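Local coordinates for hemerythrin HHE cation binding domain protein (Mycobacterium kansasii, PDB 6TYJ), which binds zinc or iron ions within a hemerythrin-like helical bundle and probably serves as a metal-binding protein of the HHE family, at residues Val15-His20 with Ile53-Glu58; Tyr62-Leu66 with Glu118-Pro124. One frame throughout, in Å; residues are numbered along the deposited sequence. Where two conformers were deposited one is given.

Interaction 1 of 2, residues Val15-His20 with Ile53-Glu58; sequences VLKEHH and IHFRIE. With ZN (zinc ion), chain B.
His20 and His54 reach the same zinc ion from two antiparallel helix segments whose axes come within 11.4 Å, and Glu58 joins them there. His20 NE2 and His54 NE2 each lie 2.1 Å from the metal, and Glu58 OE2 binds it at 1.9 Å. The two imidazoles meet rim to rim, their planes at 52°, each presenting NE2 to the zinc. The other nitrogen of the His54 ring points back across the interface: His54 ND1 donates a hydrogen bond to His19 ND1 at 2.8 Å, with the partner tilted somewhat from both ring planes. His54 holds CG anti to its own backbone N (chi1 -173°), which carries the ring into the gap between the helices. Gripped at both nitrogens, it has little freedom to rotate. Glu119, tied to His20 ND1, is a second-shell partner of that zinc ligand; His19 is itself second shell, and Glu50 holds its NE2 from the next layer. Against this polar centre Leu16 packs closely, its CD2 3.8 Å from Glu58 CG. The Val15 end is looser: its touch on Ile57 rests on one of that residue's two conformers and is doubtful. Lys17 and Glu18 on one helix face outward, toward solvent. Helix 100-121 supplies His114 and Glu118 to complete the five-residue zinc site between helices 12-32 and 38-65, and helix 133-161 packs on Val15, Leu16 and Ile53.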
loop_
_atom_site.group_PDB
_atom_site.type_symbol
_atom_site.label_atom_id
_atom_site.label_comp_id
_atom_site.label_asym_id
_atom_site.label_seq_id
_atom_site.Cartn_x
_atom_site.Cartn_y
_atom_site.Cartn_z
ATOM N N VAL A 15 7.699 7.911 -7.356
ATOM C CA VAL A 15 7.408 7.701 -5.943
ATOM C C VAL A 15 6.574 6.445 -5.753
ATOM O O VAL A 15 6.870 5.609 -4.894
ATOM C CB VAL A 15 6.700 8.929 -5.341
ATOM C CG1 VAL A 15 6.147 8.580 -3.952
ATOM C CG2 VAL A 15 7.657 10.064 -5.230
ATOM N N LEU A 16 5.503 6.301 -6.542
ATOM C CA LEU A 16 4.624 5.156 -6.357
ATOM C C LEU A 16 5.298 3.873 -6.815
ATOM O O LEU A 16 5.167 2.844 -6.152
ATOM C CB LEU A 16 3.305 5.337 -7.095
ATOM C CG LEU A 16 2.427 6.442 -6.504
ATOM C CD1 LEU A 16 1.236 6.593 -7.395
ATOM C CD2 LEU A 16 2.011 6.046 -5.095
ATOM N N LYS A 17 6.000 3.904 -7.948
ATOM C CA LYS A 17 6.651 2.682 -8.402
ATOM C C LYS A 17 7.729 2.254 -7.423
ATOM O O LYS A 17 7.867 1.053 -7.117
ATOM C CB LYS A 17 7.212 2.877 -9.818
ATOM C CG LYS A 17 6.105 2.973 -10.858
ATOM C CD LYS A 17 6.611 3.364 -12.247
ATOM C CE LYS A 17 7.132 2.172 -12.986
ATOM N NZ LYS A 17 7.843 2.600 -14.230
ATOM N N GLU A 18 8.514 3.206 -6.918
ATOM C CA GLU A 18 9.544 2.822 -5.956
ATOM C C GLU A 18 8.916 2.266 -4.687
ATOM O O GLU A 18 9.458 1.341 -4.069
ATOM C CB GLU A 18 10.444 4.015 -5.639
ATOM C CG GLU A 18 11.362 4.389 -6.788
ATOM C CD GLU A 18 12.154 5.652 -6.527
ATOM O OE1 GLU A 18 12.425 5.955 -5.345
ATOM O OE2 GLU A 18 12.504 6.344 -7.510
ATOM N N HIS A 19 7.764 2.798 -4.284
ATOM C CA HIS A 19 7.153 2.275 -3.068
ATOM C C HIS A 19 6.509 0.911 -3.298
ATOM O O HIS A 19 6.508 0.071 -2.383
ATOM C CB HIS A 19 6.138 3.275 -2.510
ATOM C CG HIS A 19 5.890 3.071 -1.046
ATOM N ND1 HIS A 19 4.637 3.148 -0.473
ATOM C CD2 HIS A 19 6.750 2.777 -0.037
ATOM C CE1 HIS A 19 4.734 2.917 0.821
ATOM N NE2 HIS A 19 6.002 2.689 1.114
ATOM N N HIS A 20 5.994 0.654 -4.511
ATOM C CA HIS A 20 5.515 -0.694 -4.834
ATOM C C HIS A 20 6.645 -1.715 -4.712
ATOM O O HIS A 20 6.418 -2.834 -4.239
ATOM C CB HIS A 20 4.921 -0.760 -6.250
ATOM C CG HIS A 20 3.570 -0.113 -6.396
ATOM N ND1 HIS A 20 3.083 0.297 -7.621
ATOM C CD2 HIS A 20 2.600 0.163 -5.492
ATOM C CE1 HIS A 20 1.889 0.847 -7.458
ATOM N NE2 HIS A 20 1.558 0.746 -6.183
ATOM N N ILE A 53 0.554 3.857 4.763
ATOM C CA ILE A 53 0.916 5.153 4.198
ATOM C C ILE A 53 0.778 5.157 2.682
ATOM O O ILE A 53 0.517 6.219 2.077
ATOM C CB ILE A 53 2.314 5.582 4.652
ATOM C CG1 ILE A 53 3.403 4.760 4.009
ATOM C CG2 ILE A 53 2.439 5.469 6.171
ATOM C CD1 ILE A 53 4.765 5.017 4.720
ATOM N N HIS A 54 0.916 3.990 2.050
ATOM C CA HIS A 54 0.789 3.899 0.607
ATOM C C HIS A 54 -0.622 4.218 0.147
ATOM O O HIS A 54 -0.817 5.049 -0.761
ATOM C CB HIS A 54 1.163 2.496 0.161
ATOM C CG HIS A 54 1.220 2.348 -1.317
ATOM N ND1 HIS A 54 2.300 2.759 -2.057
ATOM C CD2 HIS A 54 0.334 1.823 -2.195
ATOM C CE1 HIS A 54 2.084 2.494 -3.335
ATOM N NE2 HIS A 54 0.892 1.936 -3.441
ATOM N N PHE A 55 -1.622 3.575 0.767
ATOM C CA PHE A 55 -3.003 3.849 0.384
ATOM C C PHE A 55 -3.373 5.289 0.690
ATOM O O PHE A 55 -4.152 5.887 -0.057
ATOM C CB PHE A 55 -3.971 2.880 1.065
ATOM C CG PHE A 55 -4.010 1.522 0.416
ATOM C CD1 PHE A 55 -3.117 1.197 -0.595
ATOM C CD2 PHE A 55 -4.964 0.593 0.798
ATOM C CE1 PHE A 55 -3.147 -0.062 -1.208
ATOM C CE2 PHE A 55 -5.003 -0.652 0.200
ATOM C CZ PHE A 55 -4.094 -0.977 -0.810
ATOM N N ARG A 56 -2.820 5.863 1.765
ATOM C CA ARG A 56 -3.150 7.254 2.095
ATOM C C ARG A 56 -2.573 8.220 1.075
ATOM O O ARG A 56 -3.261 9.176 0.671
ATOM C CB ARG A 56 -2.645 7.598 3.491
ATOM C CG ARG A 56 -3.478 7.011 4.608
ATOM C CD ARG A 56 -3.032 7.553 5.950
ATOM N NE ARG A 56 -3.587 6.751 7.027
ATOM C CZ ARG A 56 -4.692 7.062 7.686
ATOM N NH1 ARG A 56 -5.355 8.167 7.383
ATOM N NH2 ARG A 56 -5.124 6.276 8.660
ATOM N N ILE A 57 -1.303 8.037 0.675
ATOM C CA ILE A 57 -0.808 8.978 -0.323
ATOM C C ILE A 57 -1.539 8.796 -1.643
ATOM O O ILE A 57 -1.782 9.806 -2.339
ATOM C CB ILE A 57 0.724 8.938 -0.511
ATOM C CG1 ILE A 57 1.208 7.649 -1.163
ATOM C CG2 ILE A 57 1.446 9.200 0.816
ATOM C CD1 ILE A 57 2.684 7.735 -1.516
ATOM N N GLU A 58 -1.965 7.574 -1.987
ATOM C CA GLU A 58 -2.763 7.387 -3.194
ATOM C C GLU A 58 -4.110 8.101 -3.046
ATOM O O GLU A 58 -4.506 8.890 -3.922
ATOM C CB GLU A 58 -2.886 5.873 -3.513
ATOM C CG GLU A 58 -1.622 5.320 -4.141
ATOM C CD GLU A 58 -1.696 3.853 -4.384
ATOM O OE1 GLU A 58 -2.565 3.198 -3.824
ATOM O OE2 GLU A 58 -0.836 3.383 -5.144
HETATM ZN ZN ZN B . -0.120 1.595 -5.254
#

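Interaction 2 of 2, residues Tyr62-Leu66 with Glu118-Pro124; sequences YYPAL and EERDMIP. With ZN (zinc ion), chain B.
Tyr62 OH donates a hydrogen bond of 2.6 Å to the backbone carbonyl Met122 O, where the chain leaves helical backbone angles. The acceptor sits at the edge of the phenol ring, and the hydroxyl approaches at a C=O...donor angle of 146°, slightly tilted from the carbonyl plane. Ile123 CG1 lies 3.6 Å from the same Tyr62 OH, approaching obliquely. The methyl end of Met122 touches two side chains of the other segment at once: Met122 CE is 3.8 Å from Tyr63 CD1 and 3.8 Å from Leu66 CD2. Bends at chi2 and chi3 fold the thioether so that its methyl reaches both. Nearer the metal, Glu118 extends its carboxylate to bind zinc through OE2 at 2.2 Å. The Tyr63 ring crosses that carboxylate obliquely, their planes 56° apart, with Tyr63 OH 3.4 Å from Glu118 OE1.

The next layer positions these groups. Leu66 CD1 lies over one face of the Tyr62 ring, offset toward the rim, and Leu16 and Met143 also pack on that tyrosine. Tyr63 meets His77 edge-to-face, while Leu72 and Ile73 of helix 70-91 pack against Met122. Beyond Met122 the chain passes through a cis peptide bond before Pro124. The arrangement belongs to the hemerythrin-like helical bundle: a carboxylate from helix 100-121 enters the central metal site, while the ends of two helices are joined beside it by a tyrosine-to-carbonyl bond and apolar packing.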
loop_
_atom_site.group_PDB
_atom_site.type_symbol
_atom_site.label_atom_id
_atom_site.label_comp_id
_atom_site.label_asym_id
_atom_site.label_seq_id
_atom_site.Cartn_x
_atom_site.Cartn_y
_atom_site.Cartn_z
ATOM N N TYR A 62 -2.466 11.360 -4.904
ATOM C CA TYR A 62 -2.280 10.942 -6.292
ATOM C C TYR A 62 -3.610 10.780 -7.027
ATOM O O TYR A 62 -3.802 11.327 -8.121
ATOM C CB TYR A 62 -1.498 9.626 -6.324
ATOM C CG TYR A 62 -1.155 9.191 -7.742
ATOM C CD1 TYR A 62 -0.275 9.937 -8.512
ATOM C CD2 TYR A 62 -1.733 8.055 -8.311
ATOM C CE1 TYR A 62 0.049 9.539 -9.804
ATOM C CE2 TYR A 62 -1.426 7.661 -9.627
ATOM C CZ TYR A 62 -0.537 8.409 -10.355
ATOM O OH TYR A 62 -0.194 8.053 -11.644
ATOM N N TYR A 63 -4.525 9.988 -6.471
ATOM C CA TYR A 63 -5.788 9.786 -7.161
ATOM C C TYR A 63 -6.583 11.090 -7.320
ATOM O O TYR A 63 -7.220 11.242 -8.374
ATOM C CB TYR A 63 -6.607 8.698 -6.443
ATOM C CG TYR A 63 -6.073 7.295 -6.580
ATOM C CD1 TYR A 63 -5.241 6.974 -7.631
ATOM C CD2 TYR A 63 -6.398 6.301 -5.654
ATOM C CE1 TYR A 63 -4.741 5.670 -7.788
ATOM C CE2 TYR A 63 -5.903 5.006 -5.809
ATOM C CZ TYR A 63 -5.065 4.716 -6.875
ATOM O OH TYR A 63 -4.545 3.442 -7.086
ATOM N N PRO A 64 -6.571 12.064 -6.380
ATOM C CA PRO A 64 -7.290 13.317 -6.652
ATOM C C PRO A 64 -6.744 14.057 -7.862
ATOM O O PRO A 64 -7.523 14.667 -8.618
ATOM C CB PRO A 64 -7.114 14.099 -5.338
ATOM C CG PRO A 64 -7.089 12.989 -4.290
ATOM C CD PRO A 64 -6.242 11.907 -4.943
ATOM N N ALA A 65 -5.419 14.022 -8.060
ATOM C CA ALA A 65 -4.806 14.642 -9.228
ATOM C C ALA A 65 -5.263 13.978 -10.514
ATOM O O ALA A 65 -5.258 14.605 -11.590
ATOM C CB ALA A 65 -3.284 14.570 -9.123
ATOM N N LEU A 66 -5.663 12.718 -10.423
ATOM C CA LEU A 66 -6.107 11.937 -11.560
ATOM C C LEU A 66 -7.630 11.841 -11.636
ATOM O O LEU A 66 -8.146 10.976 -12.349
ATOM C CB LEU A 66 -5.492 10.537 -11.497
ATOM C CG LEU A 66 -4.103 10.392 -12.140
ATOM C CD1 LEU A 66 -3.035 11.266 -11.483
ATOM C CD2 LEU A 66 -3.669 8.929 -12.188
ATOM N N GLU A 118 -2.619 -1.084 -11.008
ATOM C CA GLU A 118 -2.327 0.341 -11.013
ATOM C C GLU A 118 -1.262 0.690 -12.042
ATOM O O GLU A 118 -1.376 1.695 -12.753
ATOM C CB GLU A 118 -1.881 0.759 -9.613
ATOM C CG GLU A 118 -1.790 2.267 -9.433
ATOM C CD GLU A 118 -1.277 2.632 -8.066
ATOM O OE1 GLU A 118 -1.240 3.864 -7.780
ATOM O OE2 GLU A 118 -0.921 1.688 -7.310
ATOM N N GLU A 119 -0.202 -0.118 -12.133
ATOM C CA GLU A 119 0.847 0.206 -13.091
ATOM C C GLU A 119 0.430 -0.063 -14.535
ATOM O O GLU A 119 1.076 0.452 -15.457
ATOM C CB GLU A 119 2.126 -0.554 -12.717
ATOM C CG GLU A 119 2.721 -0.028 -11.421
ATOM C CD GLU A 119 3.955 -0.767 -10.969
ATOM O OE1 GLU A 119 4.383 -1.688 -11.701
ATOM O OE2 GLU A 119 4.505 -0.417 -9.902
ATOM N N ARG A 120 -0.659 -0.802 -14.749
ATOM C CA ARG A 120 -1.237 -0.950 -16.080
ATOM C C ARG A 120 -2.094 0.253 -16.476
ATOM O O ARG A 120 -2.000 0.751 -17.606
ATOM C CB ARG A 120 -2.085 -2.225 -16.140
ATOM C CG ARG A 120 -2.855 -2.369 -17.457
ATOM C CD ARG A 120 -3.672 -3.661 -17.553
ATOM N NE ARG A 120 -4.999 -3.556 -16.944
ATOM C CZ ARG A 120 -5.411 -4.297 -15.917
ATOM N NH1 ARG A 120 -4.601 -5.205 -15.382
ATOM N NH2 ARG A 120 -6.636 -4.139 -15.429
ATOM N N ASP A 121 -2.953 0.701 -15.559
ATOM C CA ASP A 121 -4.067 1.598 -15.850
ATOM C C ASP A 121 -3.831 3.035 -15.420
ATOM O O ASP A 121 -4.406 3.941 -16.019
ATOM C CB ASP A 121 -5.335 1.121 -15.130
ATOM C CG ASP A 121 -5.912 -0.151 -15.707
ATOM O OD1 ASP A 121 -5.473 -0.579 -16.794
ATOM O OD2 ASP A 121 -6.820 -0.719 -15.061
ATOM N N MET A 122 -3.034 3.258 -14.371
ATOM C CA MET A 122 -3.051 4.545 -13.672
ATOM C C MET A 122 -1.682 5.189 -13.502
ATOM O O MET A 122 -1.622 6.336 -13.033
ATOM C CB MET A 122 -3.711 4.401 -12.287
ATOM C CG MET A 122 -5.217 4.141 -12.339
ATOM S SD MET A 122 -6.139 5.597 -12.862
ATOM C CE MET A 122 -6.304 6.399 -11.279
ATOM N N ILE A 123 -0.604 4.507 -13.884
ATOM C CA ILE A 123 0.765 5.026 -13.862
ATOM C C ILE A 123 1.417 4.719 -15.206
ATOM O O ILE A 123 1.728 3.549 -15.480
ATOM C CB ILE A 123 1.590 4.406 -12.721
ATOM C CG1 ILE A 123 0.942 4.665 -11.356
ATOM C CG2 ILE A 123 3.050 4.908 -12.768
ATOM C CD1 ILE A 123 1.610 3.876 -10.215
ATOM N N PRO A 124 1.653 5.715 -16.089
ATOM C CA PRO A 124 1.331 7.143 -15.932
ATOM C C PRO A 124 -0.152 7.409 -15.983
ATOM O O PRO A 124 -0.935 6.498 -16.213
ATOM C CB PRO A 124 2.020 7.811 -17.127
ATOM C CG PRO A 124 2.910 6.788 -17.710
ATOM C CD PRO A 124 2.338 5.449 -17.361
HETATM ZN ZN ZN B . -0.120 1.595 -5.254
#

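In the fold
Both contacts are buried, but interaction 1 lies about 6 Å from the centre of the chain and interaction 2 about 14 Å, measured between centres. Helix 38-65 serves both, pairing first with helix 12-32 and then, near its C-terminal end, with helix 100-121 and the loop after it. One zinc ion connects them: interaction 1 gives it three ligands, interaction 2 a fourth, and His114 the fifth. Histidine and carboxylate chemistry dominates the inner contact, whereas, apart from the zinc ligand Glu118, tyrosines, methionine and a main-chain carbonyl dominate the outer one. The two also touch directly, with Leu16 CD1 3.4 Å from Tyr62 CD2, so apolar packing continues from one to the other.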